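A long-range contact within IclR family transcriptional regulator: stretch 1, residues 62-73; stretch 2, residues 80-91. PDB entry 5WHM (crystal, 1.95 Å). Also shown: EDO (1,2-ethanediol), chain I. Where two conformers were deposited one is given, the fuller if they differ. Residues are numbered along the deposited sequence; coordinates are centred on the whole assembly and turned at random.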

ATOM      1  N   LEU C  62       3.520 -17.694  13.391  1.00 22.22           N
ATOM      2  CA  LEU C  62       3.070 -16.779  12.343  1.00 21.55           C
ATOM      3  C   LEU C  62       4.086 -15.668  12.088  1.00 24.32           C
ATOM      4  O   LEU C  62       4.427 -15.384  10.924  1.00 22.12           O
ATOM      5  CB  LEU C  62       1.697 -16.195  12.712  1.00 20.57           C
ATOM      6  CG  LEU C  62       0.607 -17.261  12.848  1.00 24.65           C
ATOM      7  CD1 LEU C  62      -0.641 -16.699  13.571  1.00 23.77           C
ATOM      8  CD2 LEU C  62       0.280 -17.792  11.462  1.00 25.63           C
ATOM      9  N   THR C  63       4.595 -15.041  13.159  1.00 22.52           N
ATOM     10  CA  THR C  63       5.569 -13.972  12.965  1.00 24.80           C
ATOM     11  C   THR C  63       6.884 -14.513  12.416  1.00 24.50           C
ATOM     12  O   THR C  63       7.503 -13.864  11.569  1.00 23.20           O
ATOM     13  CB  THR C  63       5.812 -13.172  14.257  1.00 26.07           C
ATOM     14  OG1 THR C  63       6.220 -14.039  15.303  1.00 26.71           O
ATOM     15  CG2 THR C  63       4.533 -12.386  14.733  1.00 23.06           C
ATOM     16  N   HIS C  64       7.331 -15.685  12.888  1.00 23.55           N
ATOM     17  CA  HIS C  64       8.532 -16.303  12.312  1.00 25.76           C
ATOM     18  C   HIS C  64       8.378 -16.488  10.810  1.00 27.08           C
ATOM     19  O   HIS C  64       9.282 -16.155  10.027  1.00 22.88           O
ATOM     20  CB  HIS C  64       8.809 -17.652  12.983  1.00 26.86           C
ATOM     21  CG  HIS C  64       9.806 -18.494  12.243  1.00 27.50           C
ATOM     22  ND1 HIS C  64      11.164 -18.311  12.373  1.00 30.39           N
ATOM     23  CD2 HIS C  64       9.642 -19.517  11.367  1.00 29.15           C
ATOM     24  CE1 HIS C  64      11.800 -19.197  11.618  1.00 37.08           C
ATOM     25  NE2 HIS C  64      10.900 -19.953  11.009  1.00 33.82           N
ATOM     26  N   THR C  65       7.226 -17.030  10.393  1.00 18.68           N
ATOM     27  CA  THR C  65       6.946 -17.204   8.969  1.00 22.16           C
ATOM     28  C   THR C  65       6.967 -15.865   8.221  1.00 25.76           C
ATOM     29  O   THR C  65       7.541 -15.752   7.128  1.00 22.34           O
ATOM     30  CB  THR C  65       5.585 -17.898   8.838  1.00 23.26           C
ATOM     31  OG1 THR C  65       5.667 -19.131   9.541  1.00 27.01           O
ATOM     32  CG2 THR C  65       5.187 -18.150   7.367  1.00 22.78           C
ATOM     33  N   LEU C  66       6.300 -14.848   8.774  1.00 23.88           N
ATOM     34  CA  LEU C  66       6.214 -13.559   8.091  1.00 21.46           C
ATOM     35  C   LEU C  66       7.596 -12.919   7.958  1.00 22.62           C
ATOM     36  O   LEU C  66       7.896 -12.285   6.941  1.00 21.66           O
ATOM     37  CB  LEU C  66       5.224 -12.636   8.845  1.00 17.68           C
ATOM     38  CG  LEU C  66       3.772 -13.119   8.749  1.00 22.99           C
ATOM     39  CD1 LEU C  66       2.846 -12.392   9.796  1.00 24.78           C
ATOM     40  CD2 LEU C  66       3.240 -12.906   7.327  1.00 18.98           C
ATOM     41  N   VAL C  67       8.459 -13.091   8.968  1.00 19.94           N
ATOM     42  CA  VAL C  67       9.835 -12.590   8.861  1.00 24.38           C
ATOM     43  C   VAL C  67      10.611 -13.330   7.767  1.00 26.86           C
ATOM     44  O   VAL C  67      11.289 -12.711   6.939  1.00 21.99           O
ATOM     45  CB  VAL C  67      10.540 -12.675  10.226  1.00 22.52           C
ATOM     46  CG1 VAL C  67      12.054 -12.319  10.091  1.00 27.91           C
ATOM     47  CG2 VAL C  67       9.814 -11.748  11.230  1.00 21.70           C
ATOM     48  N   ARG C  68      10.525 -14.660   7.734  0.52 25.92           N
ATOM     49  CA  ARG C  68      11.291 -15.364   6.704  0.52 24.77           C
ATOM     50  C   ARG C  68      10.832 -14.965   5.306  0.52 26.05           C
ATOM     51  O   ARG C  68      11.629 -14.981   4.362  0.52 25.50           O
ATOM     52  CB  ARG C  68      11.189 -16.877   6.881  0.52 24.41           C
ATOM     53  CG  ARG C  68      11.959 -17.390   8.075  0.52 26.04           C
ATOM     54  CD  ARG C  68      12.274 -18.875   7.951  0.52 28.95           C
ATOM     55  NE  ARG C  68      13.121 -19.167   6.798  0.52 29.05           N
ATOM     56  CZ  ARG C  68      13.324 -20.391   6.321  0.52 32.67           C
ATOM     57  NH1 ARG C  68      12.717 -21.423   6.906  0.52 22.46           N
ATOM     58  NH2 ARG C  68      14.116 -20.577   5.260  0.52 30.33           N
ATOM     59  N   LEU C  69       9.559 -14.599   5.159  1.00 22.51           N
ATOM     60  CA  LEU C  69       9.004 -14.257   3.864  1.00 22.47           C
ATOM     61  C   LEU C  69       9.274 -12.811   3.466  1.00 23.82           C
ATOM     62  O   LEU C  69       9.119 -12.492   2.294  1.00 23.34           O
ATOM     63  CB  LEU C  69       7.476 -14.498   3.875  1.00 23.36           C
ATOM     64  CG  LEU C  69       6.959 -15.948   3.932  1.00 26.24           C
ATOM     65  CD1 LEU C  69       5.413 -15.964   4.226  1.00 24.02           C
ATOM     66  CD2 LEU C  69       7.268 -16.616   2.623  1.00 25.84           C
ATOM     67  N   GLY C  70       9.660 -11.944   4.406  1.00 23.39           N
ATOM     68  CA  GLY C  70       9.899 -10.542   4.104  1.00 24.53           C
ATOM     69  C   GLY C  70       8.718  -9.618   4.344  1.00 22.19           C
ATOM     70  O   GLY C  70       8.783  -8.461   3.920  1.00 21.83           O
ATOM     71  N   TYR C  71       7.633 -10.093   4.981  1.00 18.75           N
ATOM     72  CA  TYR C  71       6.498  -9.214   5.330  1.00 20.80           C
ATOM     73  C   TYR C  71       6.653  -8.552   6.686  1.00 21.60           C
ATOM     74  O   TYR C  71       6.017  -7.517   6.942  1.00 21.78           O
ATOM     75  CB  TYR C  71       5.175  -9.993   5.343  1.00 17.67           C
ATOM     76  CG  TYR C  71       4.917 -10.644   4.013  1.00 23.16           C
ATOM     77  CD1 TYR C  71       4.675  -9.864   2.871  1.00 22.58           C
ATOM     78  CD2 TYR C  71       4.908 -12.042   3.890  1.00 21.23           C
ATOM     79  CE1 TYR C  71       4.468 -10.455   1.634  1.00 18.70           C
ATOM     80  CE2 TYR C  71       4.694 -12.642   2.651  1.00 21.84           C
ATOM     81  CZ  TYR C  71       4.473 -11.831   1.534  1.00 23.06           C
ATOM     82  OH  TYR C  71       4.242 -12.402   0.300  1.00 23.63           O
ATOM     83  N   LEU C  72       7.395  -9.168   7.602  1.00 21.26           N
ATOM     84  CA  LEU C  72       7.789  -8.514   8.838  1.00 17.74           C
ATOM     85  C   LEU C  72       9.299  -8.444   8.873  1.00 22.21           C
ATOM     86  O   LEU C  72       9.979  -9.272   8.270  1.00 22.22           O
ATOM     87  CB  LEU C  72       7.302  -9.272  10.090  1.00 18.50           C
ATOM     88  CG  LEU C  72       5.795  -9.309  10.350  1.00 21.77           C
ATOM     89  CD1 LEU C  72       5.604 -10.133  11.645  1.00 20.48           C
ATOM     90  CD2 LEU C  72       5.236  -7.874  10.547  1.00 20.91           C
ATOM     91  N   ARG C  73       9.834  -7.495   9.635  1.00 22.02           N
ATOM     92  CA  ARG C  73      11.240  -7.526   9.987  1.00 23.76           C
ATOM     93  C   ARG C  73      11.330  -7.569  11.500  1.00 27.42           C
ATOM     94  O   ARG C  73      10.389  -7.184  12.194  1.00 29.66           O
ATOM     95  CB  ARG C  73      12.025  -6.336   9.408  1.00 29.37           C
ATOM     96  CG  ARG C  73      11.450  -4.961   9.738  1.00 31.90           C
ATOM     97  CD  ARG C  73      12.336  -3.875   9.105  1.00 37.80           C
ATOM     98  NE  ARG C  73      11.866  -2.539   9.439  1.00 40.89           N
ATOM     99  CZ  ARG C  73      11.187  -1.743   8.608  1.00 51.39           C
ATOM    100  NH1 ARG C  73      10.918  -2.131   7.363  1.00 55.86           N
ATOM    101  NH2 ARG C  73      10.788  -0.546   9.019  1.00 48.64           N
ATOM    102  N   LEU C  80      11.497  -7.224  18.621  1.00 35.74           N
ATOM    103  CA  LEU C  80      10.225  -6.644  18.179  1.00 31.36           C
ATOM    104  C   LEU C  80      10.111  -6.639  16.658  1.00 30.10           C
ATOM    105  O   LEU C  80      11.118  -6.603  15.939  1.00 34.36           O
ATOM    106  CB  LEU C  80      10.091  -5.216  18.730  1.00 32.85           C
ATOM    107  CG  LEU C  80      10.124  -5.217  20.262  1.00 38.35           C
ATOM    108  CD1 LEU C  80      10.053  -3.810  20.862  1.00 40.00           C
ATOM    109  CD2 LEU C  80       8.999  -6.114  20.828  1.00 36.44           C
ATOM    110  N   TYR C  81       8.870  -6.663  16.166  1.00 25.53           N
ATOM    111  CA  TYR C  81       8.568  -6.720  14.741  1.00 24.65           C
ATOM    112  C   TYR C  81       8.019  -5.393  14.214  1.00 28.71           C
ATOM    113  O   TYR C  81       7.371  -4.626  14.937  1.00 28.54           O
ATOM    114  CB  TYR C  81       7.532  -7.801  14.413  1.00 24.10           C
ATOM    115  CG  TYR C  81       7.917  -9.153  14.980  1.00 30.41           C
ATOM    116  CD1 TYR C  81       8.817  -9.995  14.305  1.00 31.00           C
ATOM    117  CD2 TYR C  81       7.421  -9.564  16.200  1.00 30.44           C
ATOM    118  CE1 TYR C  81       9.182 -11.260  14.852  1.00 29.58           C
ATOM    119  CE2 TYR C  81       7.779 -10.796  16.754  1.00 31.94           C
ATOM    120  CZ  TYR C  81       8.656 -11.630  16.077  1.00 27.12           C
ATOM    121  OH  TYR C  81       9.000 -12.833  16.663  1.00 39.46           O
ATOM    122  N   GLN C  82       8.236  -5.177  12.912  1.00 26.35           N
ATOM    123  CA  GLN C  82       7.600  -4.109  12.148  1.00 27.62           C
ATOM    124  C   GLN C  82       7.248  -4.662  10.783  1.00 25.67           C
ATOM    125  O   GLN C  82       7.884  -5.620  10.310  1.00 24.37           O
ATOM    126  CB  GLN C  82       8.523  -2.896  11.978  1.00 24.60           C
ATOM    127  CG  GLN C  82       8.922  -2.227  13.218  1.00 30.09           C
ATOM    128  CD  GLN C  82       9.597  -0.911  12.917  1.00 39.88           C
ATOM    129  OE1 GLN C  82      10.628  -0.872  12.248  1.00 42.52           O
ATOM    130  NE2 GLN C  82       9.004   0.183  13.390  1.00 39.54           N
ATOM    131  N   LEU C  83       6.245  -4.054  10.144  1.00 21.01           N
ATOM    132  CA  LEU C  83       5.928  -4.403   8.757  1.00 22.93           C
ATOM    133  C   LEU C  83       7.154  -4.136   7.880  1.00 22.59           C
ATOM    134  O   LEU C  83       7.876  -3.156   8.082  1.00 21.13           O
ATOM    135  CB  LEU C  83       4.746  -3.566   8.224  1.00 19.63           C
ATOM    136  CG  LEU C  83       3.397  -3.851   8.930  1.00 20.29           C
ATOM    137  CD1 LEU C  83       2.345  -2.842   8.427  1.00 17.93           C
ATOM    138  CD2 LEU C  83       2.950  -5.291   8.669  1.00 20.31           C
ATOM    139  N   ASP C  84       7.341  -4.965   6.851  1.00 20.59           N
ATOM    140  CA  ASP C  84       8.486  -4.777   5.971  1.00 23.69           C
ATOM    141  C   ASP C  84       8.035  -4.669   4.508  1.00 18.90           C
ATOM    142  O   ASP C  84       6.846  -4.799   4.174  1.00 21.68           O
ATOM    143  CB  ASP C  84       9.512  -5.913   6.172  1.00 21.73           C
ATOM    144  CG  ASP C  84      10.949  -5.522   5.751  1.00 30.18           C
ATOM    145  OD1 ASP C  84      11.210  -4.394   5.262  1.00 32.87           O
ATOM    146  OD2 ASP C  84      11.829  -6.387   5.939  1.00 35.29           O
ATOM    147  N   ILE C  85       9.037  -4.439   3.645  1.00 20.72           N
ATOM    148  CA  ILE C  85       8.849  -4.038   2.249  1.00 27.07           C
ATOM    149  C   ILE C  85       7.971  -5.017   1.497  1.00 24.70           C
ATOM    150  O   ILE C  85       7.254  -4.631   0.561  1.00 22.97           O
ATOM    151  CB  ILE C  85      10.216  -3.936   1.522  1.00 35.04           C
ATOM    152  CG1 ILE C  85      11.203  -3.064   2.309  1.00 42.75           C
ATOM    153  CG2 ILE C  85      10.006  -3.425   0.071  1.00 30.54           C
ATOM    154  CD1 ILE C  85      10.622  -1.686   2.713  1.00 39.03           C
ATOM    155  N   GLY C  86       8.052  -6.306   1.832  1.00 19.18           N
ATOM    156  CA  GLY C  86       7.259  -7.254   1.081  1.00 19.81           C
ATOM    157  C   GLY C  86       5.771  -6.995   1.170  1.00 22.01           C
ATOM    158  O   GLY C  86       5.029  -7.424   0.285  1.00 23.11           O
ATOM    159  N   ILE C  87       5.323  -6.245   2.178  1.00 19.29           N
ATOM    160  CA  ILE C  87       3.890  -5.896   2.245  1.00 20.48           C
ATOM    161  C   ILE C  87       3.454  -5.167   0.970  1.00 19.96           C
ATOM    162  O   ILE C  87       2.341  -5.380   0.460  1.00 19.36           O
ATOM    163  CB  ILE C  87       3.604  -5.052   3.509  1.00 24.76           C
ATOM    164  CG1 ILE C  87       3.822  -5.870   4.796  1.00 22.09           C
ATOM    165  CG2 ILE C  87       2.176  -4.450   3.510  1.00 22.43           C
ATOM    166  CD1 ILE C  87       2.734  -6.951   5.036  1.00 21.66           C
ATOM    167  N   LEU C  88       4.326  -4.315   0.413  1.00 19.08           N
ATOM    168  CA  LEU C  88       3.916  -3.530  -0.765  1.00 20.65           C
ATOM    169  C   LEU C  88       3.741  -4.380  -2.016  1.00 23.31           C
ATOM    170  O   LEU C  88       3.000  -3.983  -2.920  1.00 25.87           O
ATOM    171  CB  LEU C  88       4.916  -2.387  -1.053  1.00 17.77           C
ATOM    172  CG  LEU C  88       5.107  -1.412   0.107  1.00 21.75           C
ATOM    173  CD1 LEU C  88       6.254  -0.431  -0.180  1.00 24.34           C
ATOM    174  CD2 LEU C  88       3.806  -0.630   0.379  1.00 26.49           C
ATOM    175  N   ARG C  89       4.370  -5.541  -2.080  1.00 22.31           N
ATOM    176  CA  ARG C  89       4.252  -6.435  -3.227  1.00 20.99           C
ATOM    177  C   ARG C  89       2.907  -7.158  -3.258  1.00 21.26           C
ATOM    178  O   ARG C  89       2.625  -7.886  -4.219  1.00 23.74           O
ATOM    179  CB  ARG C  89       5.357  -7.509  -3.188  1.00 28.38           C
ATOM    180  CG  ARG C  89       6.814  -7.041  -3.029  1.00 31.30           C
ATOM    181  CD  ARG C  89       7.307  -6.325  -4.282  1.00 27.27           C
ATOM    182  NE  ARG C  89       7.289  -7.096  -5.545  1.00 25.37           N
ATOM    183  CZ  ARG C  89       8.261  -7.895  -6.004  1.00 33.39           C
ATOM    184  NH1 ARG C  89       8.130  -8.464  -7.199  1.00 31.57           N
ATOM    185  NH2 ARG C  89       9.347  -8.174  -5.286  1.00 34.58           N
ATOM    186  N   LEU C  90       2.132  -7.078  -2.188  1.00 18.94           N
ATOM    187  CA  LEU C  90       0.784  -7.639  -2.201  1.00 22.03           C
ATOM    188  C   LEU C  90      -0.192  -6.817  -3.041  1.00 27.35           C
ATOM    189  O   LEU C  90      -1.332  -7.261  -3.260  1.00 23.96           O
ATOM    190  CB  LEU C  90       0.261  -7.744  -0.768  1.00 20.13           C
ATOM    191  CG  LEU C  90       1.149  -8.571   0.192  1.00 20.89           C
ATOM    192  CD1 LEU C  90       0.622  -8.457   1.640  1.00 22.89           C
ATOM    193  CD2 LEU C  90       1.218 -10.010  -0.250  1.00 21.04           C
ATOM    194  N   GLY C  91       0.203  -5.632  -3.492  1.00 24.55           N
ATOM    195  CA  GLY C  91      -0.609  -4.896  -4.454  1.00 22.42           C
ATOM    196  C   GLY C  91      -0.844  -3.421  -4.168  1.00 23.25           C
ATOM    197  O   GLY C  91      -1.736  -2.833  -4.795  1.00 21.88           O
TER
HETATM  198  C1  EDO I 301      11.609  -7.129   2.810  1.00 61.09           C
HETATM  199  O1  EDO I 301      11.316  -8.031   1.741  1.00 57.44           O
HETATM  200  C2  EDO I 301      13.115  -7.057   3.043  1.00 65.76           C
HETATM  201  O2  EDO I 301      13.622  -8.379   3.269  1.00 67.53           O
HETATM  202  O   HOH W   1       8.565 -15.545  16.317  1.00 56.58           O
HETATM  203  O   HOH W   2      11.946  -9.134   6.539  1.00 35.26           O

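Two glycines meet where the first stretch leaves its helix, and each allows something a side chain would forbid. Gly70 leaves the helix at positive phi in a Schellman motif, where a CB would be jammed against the preceding carbonyl oxygen. Its own carbonyl then accepts a hydrogen bond from the other stretch, Gly86 N to Gly70 O at 3.1 Å. A CB on Gly86 would point toward the first stretch and lie 2.7 Å from that same Gly70 O, so the bare backbone is what permits the approach.

The general principle is that a helix can pass through a short glycine-led turn into a strand, with the carbonyls of the turn already bonding to the partner chain segment. Here Gly70 O and Tyr71 O do so ahead of the antiparallel pairing. Tyr71 O accepts from Asp84 N at 2.9 Å, and the antiparallel ladder follows: Arg73 N donates to Gln82 O at 2.8 Å, and Gln82 N returns a bond to Arg73 O at 3.0 Å. Between these bonded positions, Leu72 faces Leu83 as a non-hydrogen-bonded pair.

Side chains reinforce the ladder. Arg73 and Gln82 share one face of the sheet, where Arg73 NH2 donates to Gln82 OE1 at 3.2 Å. Arg73 NH1 forms a salt bridge with Asp84 OD1 at 3.1 Å, pairing opposite charges at the edge of the guanidinium. Asp84 OD1 additionally accepts from Ile85 N at 2.7 Å, tying the carboxylate to its own turn, while one water donates to both Asp84 OD2 and Leu72 O.

Packing around two tyrosines completes the contact. Thr63 CB sits over the face of the Tyr81 ring, 3.9 Å from its centroid, a CH-pi arrangement, and a water bridges the two hydroxyls. Val67 CG2 lies 3.7 Å from Tyr81 CD1. Although the CA-to-CB bond of Tyr71 points away overall, its ring comes nearer, bringing Tyr71 CE1 within 3.8 Å of Leu90 CD2.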